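Local atomic coordinates of DNA repair and telomere maintenance protein nbs1 (Schizosaccharomyces pombe, PDB entry 3HUF), a protein that serves in the MRN complex in DNA double-strand break repair and telomere maintenance, its FHA and BRCT domains binding phosphorylated proteins such as Ctp1. Residues A[160-166]-A[294-299]. Sequence-based numbering, arbitrary orientation.
Sequences SITVGTM and IEQLWK
Met166 lies along one face of the Trp298 indole. Its CB already lies over the face, above the CE3-CZ3 bond of Trp298, 3.7 Å from CE3. CG comes over the six-membered ring as a CH-pi contact, 3.7 Å from the ring centroid and 19° off its normal. SD continues obliquely above the five-membered ring in a Met-aromatic contact, 4.1 Å from the centroid. CE ends 3.7 Å from Trp298 CB and 4.0 Å from Glu295 CA. The chain is extended beyond CG (chi2 166°, chi3 -173°), which carries it across both rings to the backbone side of helix 294-302. Ile161 CD1 comes obliquely to the ring, 3.7 Å from Trp298 NE1; that nitrogen is hydrogen-bonded to Gln214 O. With an alanine in place of Trp298, Met166 would probably lose the face it lies on and Gln214 O its indole N-H donor. Val163 also faces the second helix: its CG1 touches Ile294 CD1, and a water links Val163 N to Glu295 OE2. No direct hydrogen bond crosses the contact, which is mainly apolar. It joins the two tandem BRCT domains: helix 163-170 of the first, whose Phe169 and Leu170 also touch Trp298, meets helix 294-302 of the second, just after edge strand 291-293. Helix 238-246 adds Leu243 against Val163.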
loop_
_atom_site.group_PDB
_atom_site.type_symbol
_atom_site.label_atom_id
_atom_site.label_comp_id
_atom_site.label_asym_id
_atom_site.label_seq_id
_atom_site.Cartn_x
_atom_site.Cartn_y
_atom_site.Cartn_z
ATOM N N SER A 160 -5.796 5.802 23.389
ATOM C CA SER A 160 -4.618 5.047 22.981
ATOM C C SER A 160 -4.742 4.525 21.556
ATOM O O SER A 160 -5.842 4.163 21.117
ATOM C CB SER A 160 -4.415 3.851 23.910
ATOM O OG SER A 160 -4.139 4.264 25.233
ATOM N N ILE A 161 -3.616 4.461 20.844
ATOM C CA ILE A 161 -3.595 3.815 19.514
ATOM C C ILE A 161 -3.538 2.284 19.661
ATOM O O ILE A 161 -3.104 1.765 20.692
ATOM C CB ILE A 161 -2.422 4.304 18.600
ATOM C CG1 ILE A 161 -1.049 3.991 19.221
ATOM C CG2 ILE A 161 -2.603 5.790 18.226
ATOM C CD1 ILE A 161 0.125 4.174 18.262
ATOM N N THR A 162 -3.991 1.576 18.639
ATOM C CA THR A 162 -4.036 0.119 18.669
ATOM C C THR A 162 -2.688 -0.492 18.298
ATOM O O THR A 162 -1.833 0.182 17.725
ATOM C CB THR A 162 -5.065 -0.410 17.657
ATOM O OG1 THR A 162 -4.689 0.012 16.341
ATOM C CG2 THR A 162 -6.476 0.091 17.987
ATOM N N VAL A 163 -2.523 -1.778 18.622
ATOM C CA VAL A 163 -1.342 -2.563 18.235
ATOM C C VAL A 163 -1.118 -2.571 16.715
ATOM O O VAL A 163 0.022 -2.569 16.250
ATOM C CB VAL A 163 -1.445 -4.023 18.728
ATOM C CG1 VAL A 163 -0.107 -4.728 18.585
ATOM C CG2 VAL A 163 -1.865 -4.055 20.171
ATOM N N GLY A 164 -2.209 -2.572 15.948
ATOM C CA GLY A 164 -2.116 -2.528 14.490
ATOM C C GLY A 164 -1.422 -1.257 14.043
ATOM O O GLY A 164 -0.594 -1.266 13.116
ATOM N N THR A 165 -1.745 -0.161 14.730
ATOM C CA THR A 165 -1.134 1.127 14.430
ATOM C C THR A 165 0.341 1.134 14.798
ATOM O O THR A 165 1.169 1.569 14.003
ATOM C CB THR A 165 -1.855 2.276 15.135
ATOM O OG1 THR A 165 -3.249 2.210 14.820
ATOM C CG2 THR A 165 -1.296 3.605 14.668
ATOM N N MET A 166 0.655 0.636 15.994
ATOM C CA MET A 166 2.028 0.574 16.479
ATOM C C MET A 166 2.902 -0.230 15.519
ATOM O O MET A 166 4.029 0.171 15.194
ATOM C CB MET A 166 2.071 -0.098 17.844
ATOM C CG MET A 166 1.280 0.584 18.947
ATOM S SD MET A 166 1.104 -0.526 20.371
ATOM C CE MET A 166 -0.023 0.431 21.417
ATOM N N ILE A 294 1.655 -5.456 24.993
ATOM C CA ILE A 294 2.357 -4.618 24.004
ATOM C C ILE A 294 1.942 -3.148 24.181
ATOM O O ILE A 294 2.764 -2.235 24.071
ATOM C CB ILE A 294 2.083 -5.067 22.553
ATOM C CG1 ILE A 294 2.264 -6.584 22.419
ATOM C CG2 ILE A 294 3.006 -4.323 21.598
ATOM C CD1 ILE A 294 2.095 -7.140 21.012
ATOM N N GLU A 295 0.658 -2.953 24.481
ATOM C CA GLU A 295 0.085 -1.652 24.805
ATOM C C GLU A 295 0.855 -0.983 25.948
ATOM O O GLU A 295 1.175 0.203 25.875
ATOM C CB GLU A 295 -1.409 -1.797 25.148
ATOM C CG GLU A 295 -2.341 -2.091 23.949
ATOM C CD GLU A 295 -2.505 -3.589 23.604
ATOM O OE1 GLU A 295 -1.653 -4.424 23.995
ATOM O OE2 GLU A 295 -3.500 -3.935 22.918
ATOM N N GLN A 296 1.174 -1.755 26.987
ATOM C CA GLN A 296 1.959 -1.249 28.112
ATOM C C GLN A 296 3.418 -1.018 27.720
ATOM O O GLN A 296 4.054 -0.067 28.181
ATOM C CB GLN A 296 1.871 -2.210 29.293
ATOM C CG GLN A 296 0.550 -2.142 30.060
ATOM C CD GLN A 296 0.339 -3.343 30.987
ATOM O OE1 GLN A 296 0.467 -4.496 30.571
ATOM N NE2 GLN A 296 0.003 -3.070 32.244
ATOM N N LEU A 297 3.929 -1.890 26.855
ATOM C CA LEU A 297 5.303 -1.816 26.358
ATOM C C LEU A 297 5.532 -0.589 25.466
ATOM O O LEU A 297 6.614 -0.005 25.487
ATOM C CB LEU A 297 5.637 -3.086 25.568
ATOM C CG LEU A 297 6.889 -3.915 25.857
ATOM C CD1 LEU A 297 7.234 -4.731 24.617
ATOM C CD2 LEU A 297 8.072 -3.070 26.280
ATOM N N TRP A 298 4.518 -0.224 24.679
ATOM C CA TRP A 298 4.554 0.965 23.820
ATOM C C TRP A 298 4.652 2.251 24.651
ATOM O O TRP A 298 5.388 3.169 24.290
ATOM C CB TRP A 298 3.317 0.998 22.928
ATOM C CG TRP A 298 3.287 2.082 21.878
ATOM C CD1 TRP A 298 2.582 3.251 21.931
ATOM C CD2 TRP A 298 3.970 2.083 20.610
ATOM N NE1 TRP A 298 2.781 3.981 20.778
ATOM C CE2 TRP A 298 3.628 3.290 19.952
ATOM C CE3 TRP A 298 4.829 1.183 19.963
ATOM C CZ2 TRP A 298 4.130 3.627 18.690
ATOM C CZ3 TRP A 298 5.324 1.518 18.696
ATOM C CH2 TRP A 298 4.968 2.730 18.076
ATOM N N LYS A 299 3.925 2.297 25.766
ATOM C CA LYS A 299 3.973 3.443 26.677
ATOM C C LYS A 299 5.391 3.731 27.166
ATOM O O LYS A 299 5.789 4.888 27.276
ATOM C CB LYS A 299 3.025 3.244 27.865
ATOM C CG LYS A 299 1.573 3.105 27.444
ATOM C CD LYS A 299 0.615 3.204 28.610
ATOM C CE LYS A 299 -0.816 3.285 28.097
ATOM N NZ LYS A 299 -1.725 3.994 29.043
HETATM O O HOH W 1 -5.050 -2.782 20.265
#